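Local atomic coordinates of phosphoacetylglucosamine mutase (Aspergillus lentulus, PDB entry 5O9X), a protein that catalyses the interconversion of N-acetylglucosamine 6-phosphate and N-acetylglucosamine 1-phosphate, a step on the route to UDP-N-acetylglucosamine. Residues A[288-293]-A[426-431]; A[307-312]-A[377-382]; A[333-338]-A[371-376]; A[339-344]-A[454-459]. The protein carries 1 engineered substitution. All blocks are in the same frame, centred on the assembly; numbering follows the deposited sequence.

Contact 1. Residues A[288-293]-A[426-431]. Unlike the reference sequence in segment 288-293: Leu291 (reference Val). With G16 (1,6-di-O-phosphono-alpha-D-glucopyranose), chain B.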
# COMPACT_ATOMS: atom_id res chain seq x y z
N ASP A 288 -2.47 5.57 0.99
CA ASP A 288 -1.43 4.62 0.81
C ASP A 288 -1.27 4.13 -0.63
O ASP A 288 -0.61 3.10 -0.90
CB ASP A 288 -1.60 3.48 1.81
CG ASP A 288 -0.24 2.88 2.19
OD1 ASP A 288 0.82 3.57 2.04
OD2 ASP A 288 -0.25 1.73 2.53
N ARG A 289 -1.87 4.87 -1.55
CA ARG A 289 -1.64 4.69 -3.00
C ARG A 289 -1.47 6.07 -3.58
O ARG A 289 -2.18 7.01 -3.15
CB ARG A 289 -2.88 4.09 -3.68
CG ARG A 289 -3.18 2.67 -3.25
CD ARG A 289 -4.39 2.19 -4.07
NE ARG A 289 -4.87 0.88 -3.58
CZ ARG A 289 -5.76 0.14 -4.24
NH1 ARG A 289 -6.29 0.60 -5.36
NH2 ARG A 289 -6.20 -0.99 -3.74
N ILE A 290 -0.61 6.19 -4.60
CA ILE A 290 -0.60 7.43 -5.39
C ILE A 290 -0.45 7.07 -6.88
O ILE A 290 0.35 6.21 -7.22
CB ILE A 290 0.50 8.38 -4.96
CG1 ILE A 290 0.43 9.71 -5.76
CG2 ILE A 290 1.87 7.69 -4.92
CD1 ILE A 290 1.23 10.80 -5.13
N LEU A 291 -1.24 7.70 -7.74
CA LEU A 291 -0.77 7.91 -9.12
C LEU A 291 -0.83 9.23 -9.69
O LEU A 291 -1.46 10.08 -9.14
CB LEU A 291 -1.38 7.06 -10.12
CG LEU A 291 -2.66 6.51 -10.28
CD1 LEU A 291 -2.08 5.31 -9.50
CD2 LEU A 291 -3.65 7.52 -9.73
N TYR A 292 -0.14 9.38 -10.80
CA TYR A 292 0.00 10.68 -11.43
C TYR A 292 -0.71 10.63 -12.75
O TYR A 292 -0.90 9.54 -13.30
CB TYR A 292 1.55 10.90 -11.73
CG TYR A 292 2.24 11.76 -10.64
CD1 TYR A 292 2.59 11.16 -9.38
CD2 TYR A 292 2.48 13.13 -10.85
CE1 TYR A 292 3.20 11.92 -8.35
CE2 TYR A 292 3.15 13.92 -9.86
CZ TYR A 292 3.48 13.30 -8.61
OH TYR A 292 4.17 14.01 -7.62
N TYR A 293 -1.04 11.81 -13.32
CA TYR A 293 -1.71 11.87 -14.60
C TYR A 293 -1.75 13.33 -15.02
O TYR A 293 -1.47 14.24 -14.21
CB TYR A 293 -3.17 11.31 -14.55
CG TYR A 293 -3.98 11.86 -13.40
CD1 TYR A 293 -4.88 13.00 -13.57
CD2 TYR A 293 -3.89 11.24 -12.13
CE1 TYR A 293 -5.63 13.47 -12.48
CE2 TYR A 293 -4.65 11.69 -11.06
CZ TYR A 293 -5.50 12.83 -11.23
OH TYR A 293 -6.25 13.23 -10.13
N GLY A 426 4.85 1.00 1.73
CA GLY A 426 5.06 2.30 1.12
C GLY A 426 4.29 3.40 1.78
O GLY A 426 3.39 3.14 2.62
N ASP A 427 4.63 4.63 1.43
CA ASP A 427 3.92 5.81 1.94
C ASP A 427 3.63 6.68 0.74
O ASP A 427 4.56 7.25 0.18
CB ASP A 427 4.82 6.48 3.01
CG ASP A 427 4.29 7.83 3.46
OD1 ASP A 427 3.37 8.36 2.82
OD2 ASP A 427 4.78 8.40 4.45
N ALA A 428 2.36 6.81 0.33
CA ALA A 428 1.99 7.61 -0.83
C ALA A 428 2.47 9.07 -0.85
O ALA A 428 2.92 9.59 -1.90
CB ALA A 428 0.51 7.55 -1.11
N ILE A 429 2.40 9.76 0.29
CA ILE A 429 2.79 11.15 0.27
C ILE A 429 4.30 11.28 0.18
O ILE A 429 4.78 12.20 -0.48
CB ILE A 429 2.24 11.84 1.53
CG1 ILE A 429 0.69 11.95 1.38
CG2 ILE A 429 3.03 13.16 1.83
CD1 ILE A 429 -0.08 12.53 2.57
N SER A 430 5.07 10.38 0.85
CA SER A 430 6.54 10.37 0.71
C SER A 430 6.93 10.01 -0.76
O SER A 430 7.82 10.62 -1.34
CB SER A 430 7.07 9.32 1.75
OG SER A 430 8.29 8.75 1.36
N ASP A 431 6.22 9.04 -1.36
CA ASP A 431 6.36 8.72 -2.81
C ASP A 431 6.05 9.92 -3.71
O ASP A 431 6.74 10.17 -4.71
CB ASP A 431 5.50 7.56 -3.23
CG ASP A 431 5.90 6.24 -2.61
OD1 ASP A 431 7.04 6.06 -2.11
OD2 ASP A 431 5.02 5.33 -2.63
C1 G16 B . -4.85 -3.65 -0.86
C2 G16 B . -3.43 -4.20 -0.80
C3 G16 B . -2.74 -4.08 -2.19
C4 G16 B . -3.51 -4.75 -3.32
C5 G16 B . -4.92 -4.16 -3.34
C6 G16 B . -5.91 -4.90 -4.21
O1 G16 B . -4.80 -2.26 -1.19
O2 G16 B . -2.60 -3.58 0.24
O3 G16 B . -1.46 -4.54 -2.05
O4 G16 B . -2.94 -4.54 -4.69
O5 G16 B . -5.57 -4.29 -2.06
O6 G16 B . -5.99 -6.30 -3.68
P G16 B . -7.06 -7.32 -4.34
O1P G16 B . -6.87 -7.31 -5.87
O2P G16 B . -8.48 -6.79 -4.01
O3P G16 B . -6.89 -8.70 -3.66
P' G16 B . -5.41 -1.09 -0.22
O1X G16 B . -5.18 -1.53 1.25
O2X G16 B . -6.96 -1.09 -0.44
O3X G16 B . -4.87 0.22 -0.68
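Arg289 NE donates to phosphate oxygen O3X of the bound glucose 1,6-bisphosphate at 3.0 Å, while the backbone O of the same residue rests on Ala428 CB at 3.4 Å. The two ends of this arginine thus serve different tasks. Its CB leads away from residues 426-431, and the chain runs extended from CG to NE, carrying the guanidinium to the phosphate on C1 of the sugar. There NH2 gives a second, straighter bond (167°) to the bridging oxygen O1 at 3.2 Å, O1 lying at the guanidinium edge and in its plane, so that two N-H groups fix the rotation of the head. Asp260 and Asp284 form long, weak ion pairs with the same group.

On the helix side of the backbone, Ala428 turns its methyl toward Ile290, CB to CB at 3.9 Å. Ile290 CG1 is anti to the backbone N (chi1 -177°), which sets CG2 between N and the carbonyl carbon; from there CG2 reaches Ala428 O at 3.7 Å and Asp431 CB at 4.0 Å. Two residues before Ile290, Asp288 OD1 lies 2.7 Å from Gly426 O.

The helix starting at Ala428 is N-capped by Asp427, whose OD1 takes weak bonds from Ile429 N and Ser430 N, while its OD2 is held by Tyr191 and Asn422. Strand 290-295 here leaves the Asp-Gly-Asp-x-Asp-Arg loop, the signature that binds magnesium in relatives among the alpha-D-phosphohexomutases; its closing arginine reaches the phosphate of the bound bisphosphate, and helix 428-442 backs the loop.

Contact 2. Residues A[307-312]-A[377-382]. With G16 (1,6-di-O-phosphono-alpha-D-glucopyranose), chain B.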
# COMPACT_ATOMS: atom_id res chain seq x y z
N ASP A 307 3.71 1.56 -11.82
CA ASP A 307 4.93 1.12 -12.54
C ASP A 307 5.70 2.23 -13.17
O ASP A 307 6.92 2.14 -13.34
CB ASP A 307 4.54 0.08 -13.56
CG ASP A 307 4.00 -1.15 -12.86
OD1 ASP A 307 4.79 -1.85 -12.16
OD2 ASP A 307 2.77 -1.38 -12.93
N ARG A 308 5.01 3.30 -13.54
CA ARG A 308 5.72 4.53 -13.97
C ARG A 308 6.54 5.13 -12.85
O ARG A 308 7.62 5.63 -13.13
CB ARG A 308 4.78 5.68 -14.45
CG ARG A 308 4.06 5.26 -15.69
CD ARG A 308 5.03 5.53 -16.87
NE ARG A 308 4.31 5.15 -18.05
CZ ARG A 308 4.64 5.39 -19.31
NH1 ARG A 308 5.84 5.94 -19.59
NH2 ARG A 308 3.80 5.00 -20.28
N ILE A 309 6.01 5.10 -11.62
CA ILE A 309 6.79 5.58 -10.45
C ILE A 309 7.98 4.65 -10.20
O ILE A 309 9.10 5.12 -10.00
CB ILE A 309 5.88 5.72 -9.16
CG1 ILE A 309 4.72 6.72 -9.49
CG2 ILE A 309 6.73 6.28 -8.00
CD1 ILE A 309 3.65 6.84 -8.41
N ALA A 310 7.74 3.33 -10.20
CA ALA A 310 8.83 2.35 -9.97
C ALA A 310 9.97 2.63 -11.00
O ALA A 310 11.17 2.65 -10.65
CB ALA A 310 8.27 0.96 -10.15
N THR A 311 9.59 2.75 -12.25
CA THR A 311 10.62 2.88 -13.31
C THR A 311 11.34 4.25 -13.25
O THR A 311 12.55 4.34 -13.51
CB THR A 311 10.05 2.63 -14.71
OG1 THR A 311 8.93 3.46 -14.95
CG2 THR A 311 9.61 1.18 -14.79
N LEU A 312 10.59 5.28 -12.91
CA LEU A 312 11.14 6.61 -12.64
C LEU A 312 12.22 6.50 -11.53
O LEU A 312 13.36 6.98 -11.68
CB LEU A 312 10.01 7.62 -12.27
CG LEU A 312 10.52 9.07 -12.01
CD1 LEU A 312 10.98 9.71 -13.34
CD2 LEU A 312 9.53 9.95 -11.32
N VAL A 377 13.17 -1.95 -5.73
CA VAL A 377 12.14 -0.94 -6.03
C VAL A 377 10.87 -1.80 -6.18
O VAL A 377 10.84 -2.74 -6.99
CB VAL A 377 12.42 -0.22 -7.33
CG1 VAL A 377 11.25 0.75 -7.68
CG2 VAL A 377 13.72 0.57 -7.18
N TYR A 378 9.82 -1.51 -5.39
CA TYR A 378 8.58 -2.28 -5.63
C TYR A 378 7.30 -1.45 -5.60
O TYR A 378 7.03 -0.77 -4.63
CB TYR A 378 8.49 -3.47 -4.69
CG TYR A 378 8.51 -3.18 -3.21
CD1 TYR A 378 7.32 -3.16 -2.41
CD2 TYR A 378 9.73 -2.97 -2.59
CE1 TYR A 378 7.41 -2.91 -1.02
CE2 TYR A 378 9.82 -2.70 -1.23
CZ TYR A 378 8.69 -2.73 -0.47
OH TYR A 378 8.95 -2.49 0.86
N PHE A 379 6.57 -1.46 -6.71
CA PHE A 379 5.24 -0.79 -6.82
C PHE A 379 4.20 -1.75 -7.39
O PHE A 379 4.58 -2.54 -8.25
CB PHE A 379 5.35 0.51 -7.65
CG PHE A 379 5.91 1.68 -6.87
CD1 PHE A 379 5.08 2.65 -6.37
CD2 PHE A 379 7.31 1.77 -6.63
CE1 PHE A 379 5.57 3.72 -5.63
CE2 PHE A 379 7.84 2.82 -5.87
CZ PHE A 379 6.94 3.81 -5.40
N GLU A 380 2.92 -1.62 -7.01
CA GLU A 380 1.86 -2.22 -7.74
C GLU A 380 1.36 -1.16 -8.66
O GLU A 380 1.53 0.04 -8.33
CB GLU A 380 0.74 -2.68 -6.76
CG GLU A 380 1.29 -3.83 -5.89
CD GLU A 380 0.24 -4.34 -4.92
OE1 GLU A 380 0.01 -3.69 -3.88
OE2 GLU A 380 -0.35 -5.37 -5.21
N ALA A 381 0.78 -1.55 -9.81
CA ALA A 381 0.25 -0.59 -10.78
C ALA A 381 -0.72 0.39 -10.13
O ALA A 381 -0.84 1.53 -10.60
CB ALA A 381 -0.43 -1.39 -11.98
N ASN A 382 -1.47 -0.07 -9.11
CA ASN A 382 -2.50 0.76 -8.47
C ASN A 382 -1.87 1.91 -7.64
O ASN A 382 -2.61 2.73 -7.07
CB ASN A 382 -3.41 -0.12 -7.53
CG ASN A 382 -2.65 -0.77 -6.37
OD1 ASN A 382 -1.66 -0.24 -5.90
ND2 ASN A 382 -3.14 -1.91 -5.88
C1 G16 B . -4.85 -3.65 -0.86
C2 G16 B . -3.43 -4.20 -0.80
C3 G16 B . -2.74 -4.08 -2.19
C4 G16 B . -3.51 -4.75 -3.32
C5 G16 B . -4.92 -4.16 -3.34
C6 G16 B . -5.91 -4.90 -4.21
O1 G16 B . -4.80 -2.26 -1.19
O2 G16 B . -2.60 -3.58 0.24
O3 G16 B . -1.46 -4.54 -2.05
O4 G16 B . -2.94 -4.54 -4.69
O5 G16 B . -5.57 -4.29 -2.06
O6 G16 B . -5.99 -6.30 -3.68
P G16 B . -7.06 -7.32 -4.34
O1P G16 B . -6.87 -7.31 -5.87
O2P G16 B . -8.48 -6.79 -4.01
O3P G16 B . -6.89 -8.70 -3.66
P' G16 B . -5.41 -1.09 -0.22
O1X G16 B . -5.18 -1.53 1.25
O2X G16 B . -6.96 -1.09 -0.44
O3X G16 B . -4.87 0.22 -0.68
O HOH W 1 3.94 -3.70 -10.65
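Ile309 CG2 sits over the Phe379 ring, 4.0 Å from its centroid and 30° off the normal, an off-centre CH-pi contact. The methyl is there because CG2 is anti to the backbone N, with CG1 beside it (chi1 -58°); it meets the rim at CZ, 3.6 Å away, and the two side chains cross at about a right angle. Phe379 CG is anti to its carbonyl carbon (chi1 -79°), on the helix side of the strand; ring atom CD2 lies 3.7 Å from Ala310 CB. Ala310 CB also packs on Val377 CG1 at 3.9 Å.

At the other end, Asp307 OD2 lies 3.3 Å from Ala381 CB. Its OD1 receives a bond from Gln336 NE2 and shares a water that also donates to Phe379 O. Glu380 turns away from the helix, extended beyond CG, and its carboxylate takes sugar hydroxyls O3 on OE1, very short at 2.5 Å, and O4 on OE2 at 2.8 Å; Asn382 ND2 adds a weak bond to O4.

The axes of helix segment 307-312 and strand segment 377-379 run antiparallel, 7.6 Å apart at closest approach. Helix 428-442 flanks this interface, touching Ile309 and Phe379, whereas helix 363-370 packs on Tyr378, which points from the strand away from residues 307-312.

Contact 3. Residues A[333-338]-A[371-376]. Unlike the reference sequence in segment 371-376: Met371 (reference Leu).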
# COMPACT_ATOMS: atom_id res chain seq x y z
N GLY A 333 16.94 -4.05 -8.30
CA GLY A 333 15.98 -4.92 -8.94
C GLY A 333 14.59 -4.29 -8.79
O GLY A 333 14.33 -3.53 -7.82
N VAL A 334 13.69 -4.62 -9.74
CA VAL A 334 12.30 -4.12 -9.67
C VAL A 334 11.29 -5.27 -9.46
O VAL A 334 11.22 -6.23 -10.27
CB VAL A 334 11.93 -3.32 -10.92
CG1 VAL A 334 10.49 -2.70 -10.78
CG2 VAL A 334 13.03 -2.23 -11.22
N VAL A 335 10.47 -5.16 -8.42
CA VAL A 335 9.45 -6.17 -8.15
C VAL A 335 8.13 -5.62 -8.67
O VAL A 335 7.81 -4.45 -8.41
CB VAL A 335 9.36 -6.42 -6.64
CG1 VAL A 335 8.30 -7.47 -6.32
CG2 VAL A 335 10.75 -6.99 -6.18
N GLN A 336 7.40 -6.48 -9.41
CA GLN A 336 6.14 -6.12 -10.02
C GLN A 336 5.08 -7.16 -9.62
O GLN A 336 5.42 -8.21 -9.00
CB GLN A 336 6.25 -6.02 -11.56
CG GLN A 336 7.30 -4.96 -12.05
CD GLN A 336 7.13 -4.76 -13.52
OE1 GLN A 336 7.34 -5.67 -14.32
NE2 GLN A 336 6.73 -3.59 -13.92
N THR A 337 3.83 -6.89 -9.98
CA THR A 337 2.82 -7.97 -10.03
C THR A 337 2.31 -8.11 -11.47
O THR A 337 2.68 -7.32 -12.36
CB THR A 337 1.67 -7.79 -9.02
OG1 THR A 337 0.77 -6.71 -9.43
CG2 THR A 337 2.27 -7.35 -7.64
N ALA A 338 1.38 -9.04 -11.67
CA ALA A 338 0.87 -9.37 -13.00
C ALA A 338 0.01 -8.21 -13.53
O ALA A 338 -0.17 -8.12 -14.74
CB ALA A 338 0.08 -10.70 -12.92
N MET A 371 13.53 -7.80 -0.81
CA MET A 371 14.69 -8.09 0.11
C MET A 371 15.84 -8.78 -0.59
O MET A 371 16.96 -8.81 -0.08
CB MET A 371 14.33 -8.94 1.34
CG MET A 371 13.06 -8.62 2.10
SD MET A 371 13.19 -7.57 3.57
CE MET A 371 13.41 -5.94 2.85
N ARG A 372 15.64 -9.30 -1.79
CA ARG A 372 16.72 -10.02 -2.46
C ARG A 372 17.74 -9.11 -3.17
O ARG A 372 18.77 -9.59 -3.65
CB ARG A 372 16.14 -11.11 -3.37
CG ARG A 372 15.25 -12.05 -2.53
CD ARG A 372 14.87 -13.39 -3.14
NE ARG A 372 15.90 -14.01 -3.99
CZ ARG A 372 15.71 -15.11 -4.74
NH1 ARG A 372 14.53 -15.73 -4.74
NH2 ARG A 372 16.69 -15.60 -5.49
N PHE A 373 17.45 -7.80 -3.23
CA PHE A 373 18.27 -6.82 -3.95
C PHE A 373 18.96 -5.91 -2.94
O PHE A 373 18.48 -5.80 -1.81
CB PHE A 373 17.36 -6.00 -4.90
CG PHE A 373 16.70 -6.88 -5.93
CD1 PHE A 373 17.46 -7.46 -6.92
CD2 PHE A 373 15.31 -7.14 -5.89
CE1 PHE A 373 16.88 -8.32 -7.88
CE2 PHE A 373 14.72 -8.00 -6.85
CZ PHE A 373 15.49 -8.58 -7.84
N ASP A 374 20.06 -5.25 -3.35
CA ASP A 374 20.67 -4.16 -2.56
C ASP A 374 19.64 -3.02 -2.49
O ASP A 374 19.36 -2.48 -1.43
CB ASP A 374 21.98 -3.62 -3.26
CG ASP A 374 23.11 -4.72 -3.45
OD1 ASP A 374 23.30 -5.55 -2.55
OD2 ASP A 374 23.82 -4.71 -4.51
N VAL A 375 19.10 -2.66 -3.66
CA VAL A 375 18.03 -1.62 -3.74
C VAL A 375 16.77 -2.34 -4.36
O VAL A 375 16.83 -2.76 -5.51
CB VAL A 375 18.49 -0.45 -4.65
CG1 VAL A 375 17.42 0.60 -4.74
CG2 VAL A 375 19.84 0.17 -4.12
N GLY A 376 15.69 -2.51 -3.61
CA GLY A 376 14.57 -3.26 -4.21
C GLY A 376 13.44 -2.23 -4.47
O GLY A 376 12.82 -1.68 -3.52
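Gly333 and Gly376 form a parallel beta bridge, their CA atoms 5.2 Å apart, and Gly333 N donates to Val375 O at 3.1 Å with an N-H...O angle of 167°. The N lies almost on the extension of the Val375 carbonyl. Gly333 O is bonded in turn by the amide of Val377, so the glycine addresses both neighbours of Gly376, as a parallel pair requires. These are strands 332-337 and 375-379, adjacent in the mixed sheet of an alpha/beta/alpha domain; the chain between them passes through helix 342-350, the edge strand 356-359 and helix 363-370.

Phe373 precedes the second strand and folds back over the first. Its CB points toward residues 333-338; CG is anti to the carbonyl carbon (chi1 -62°), and the ring lies with one face on Gly333. With no side chain on the glycine, nothing stands between ring and backbone. Val335, two residues on and on the same face of the sheet, approaches the ring differently: CG2 comes to the edge, near the ring plane, 4.2 Å from CE2. Val335 also packs on Leu366, Ala369 and Ala370 of helix 363-370, while Phe373 touches Pro355 and Val357 as well. Asp374 OD2 accepts from Lys331 N, tying this loop to the approach to strand 332-337.

The contact over the ring face is CH-pi: Gly333 CA stands 3.5 Å from the Phe373 centroid and 8° off the normal, nearly equidistant from the ring carbons, with CD1 at 3.6 Å and CZ at 3.9 Å.

Contact 4. Residues A[339-344]-A[454-459]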
# COMPACT_ATOMS: atom_id res chain seq x y z
N TYR A 339 -0.42 -7.26 -12.67
CA TYR A 339 -1.22 -6.12 -13.12
C TYR A 339 -0.31 -5.09 -13.80
O TYR A 339 -0.85 -4.10 -14.37
CB TYR A 339 -1.89 -5.43 -11.90
CG TYR A 339 -3.04 -6.30 -11.39
CD1 TYR A 339 -4.23 -6.38 -12.12
CD2 TYR A 339 -2.86 -7.14 -10.29
CE1 TYR A 339 -5.27 -7.19 -11.72
CE2 TYR A 339 -3.92 -7.95 -9.86
CZ TYR A 339 -5.09 -7.99 -10.63
OH TYR A 339 -6.12 -8.84 -10.28
N ALA A 340 1.03 -5.22 -13.69
CA ALA A 340 1.90 -4.27 -14.36
C ALA A 340 1.73 -4.31 -15.87
O ALA A 340 1.64 -5.40 -16.48
CB ALA A 340 3.38 -4.52 -14.02
N ASN A 341 1.67 -3.16 -16.49
CA ASN A 341 1.56 -3.13 -17.96
C ASN A 341 2.80 -3.81 -18.59
O ASN A 341 3.94 -3.58 -18.15
CB ASN A 341 1.52 -1.68 -18.42
CG ASN A 341 1.04 -1.56 -19.82
OD1 ASN A 341 1.84 -1.74 -20.76
ND2 ASN A 341 -0.25 -1.32 -19.98
N GLY A 342 2.57 -4.66 -19.60
CA GLY A 342 3.71 -5.40 -20.23
C GLY A 342 4.75 -4.45 -20.74
O GLY A 342 5.88 -4.83 -20.81
N SER A 343 4.38 -3.25 -21.18
CA SER A 343 5.40 -2.31 -21.65
C SER A 343 6.38 -1.86 -20.54
O SER A 343 7.59 -1.56 -20.85
CB SER A 343 4.78 -1.07 -22.27
OG SER A 343 4.10 -1.43 -23.47
N SER A 344 5.92 -1.82 -19.28
CA SER A 344 6.78 -1.39 -18.17
C SER A 344 7.79 -2.50 -17.88
O SER A 344 8.97 -2.21 -17.66
CB SER A 344 5.94 -1.06 -16.88
OG SER A 344 5.37 -2.24 -16.32
N THR A 454 5.65 3.39 -23.91
CA THR A 454 4.21 3.54 -24.14
C THR A 454 3.47 2.33 -23.60
O THR A 454 3.76 1.18 -24.01
CB THR A 454 3.92 3.77 -25.63
OG1 THR A 454 4.61 4.96 -26.07
CG2 THR A 454 2.40 4.00 -25.90
N ASP A 455 2.53 2.57 -22.68
CA ASP A 455 1.73 1.47 -22.12
C ASP A 455 0.94 0.76 -23.23
O ASP A 455 0.40 1.39 -24.11
CB ASP A 455 0.71 2.08 -21.10
CG ASP A 455 1.36 2.38 -19.73
OD1 ASP A 455 2.05 1.49 -19.22
OD2 ASP A 455 1.16 3.49 -19.16
N LEU A 456 0.90 -0.54 -23.18
CA LEU A 456 -0.14 -1.28 -23.98
C LEU A 456 -1.53 -0.88 -23.49
O LEU A 456 -1.75 -0.78 -22.29
CB LEU A 456 0.03 -2.79 -23.76
CG LEU A 456 1.37 -3.33 -24.30
CD1 LEU A 456 1.50 -4.81 -23.89
CD2 LEU A 456 1.45 -3.22 -25.81
N PRO A 457 -2.48 -0.61 -24.41
CA PRO A 457 -3.88 -0.40 -24.00
C PRO A 457 -4.28 -1.53 -23.07
O PRO A 457 -3.97 -2.70 -23.36
CB PRO A 457 -4.65 -0.47 -25.34
CG PRO A 457 -3.64 0.26 -26.30
CD PRO A 457 -2.29 -0.36 -25.87
N SER A 458 -4.91 -1.18 -21.95
CA SER A 458 -5.31 -2.22 -20.98
C SER A 458 -6.67 -1.92 -20.39
O SER A 458 -7.25 -0.81 -20.57
CB SER A 458 -4.26 -2.31 -19.87
OG SER A 458 -4.29 -1.14 -19.05
N ARG A 459 -7.18 -2.89 -19.64
CA ARG A 459 -8.55 -2.77 -19.14
C ARG A 459 -8.69 -3.64 -17.92
O ARG A 459 -8.20 -4.76 -17.93
CB ARG A 459 -9.54 -3.24 -20.27
CG ARG A 459 -10.99 -3.39 -19.84
CD ARG A 459 -11.71 -2.10 -19.61
NE ARG A 459 -11.53 -1.16 -20.77
CZ ARG A 459 -12.30 -0.10 -21.00
NH1 ARG A 459 -13.34 0.14 -20.20
NH2 ARG A 459 -12.05 0.73 -22.02
O HOH W 2 -1.89 -1.06 -17.83
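Asn341 clasps the backbone of Leu456 with both ends of its amide: ND2 donates to Leu456 O at 2.8 Å, and OD1 accepts from Leu456 N at 2.9 Å. The first bond is the straighter (159° against 142°); Leu456 O lies in the amide plane and uses a lone pair. CG is anti to the backbone N (chi1 -164°), which carries it toward this loop. Beside it, Ser343 OG donates to Thr454 O at 2.7 Å and touches Leu456 CG at 3.4 Å. Asp455 OD1 approaches the Asn341 amide obliquely, 3.3 Å from CG.

Further bonds fix the amide. OD1 also takes Ser343 N at 3.0 Å, and ND2 gives to a water shared with Ser458 OG, whose protein partner is Gln266. Ser344 binds Asn341 O through both N and OG, and Gln336 NE2 reaches that hydroxyl. Gly342 N is met by Glu518, while Asp455 OD2 makes a long, weak ion pair with Arg308.

Asn341 is therefore the N-cap of helix 342-350, its OD1, the capping acceptor of Ser343 N, also taking Leu456 N; this start of a domain III helix is docked on the lead into strand 458-463 of the C-terminal domain's antiparallel sheet.

Contacts 1 and 2 are wholly buried and meet different groups of the same ligand: Arg289 binds the phosphate on C1, Glu380 and Asn382 the sugar hydroxyls. They pack directly, Asp431 OD2 against Phe379 CE1. Contacts 2 and 3 share strand 375-379, whose backbone bonds to strand 332-337 continue the register from one into the other; both rest on phenylalanine CH-pi contacts, but contact 3 lies remote from the ligand. Contact 4, partly buried and farthest from the chain's centre, depends on polar clasps instead of apolar packing. Gln336 joins it to contacts 2 and 3 by bonding both Ser344 OG and Asp307 OD1.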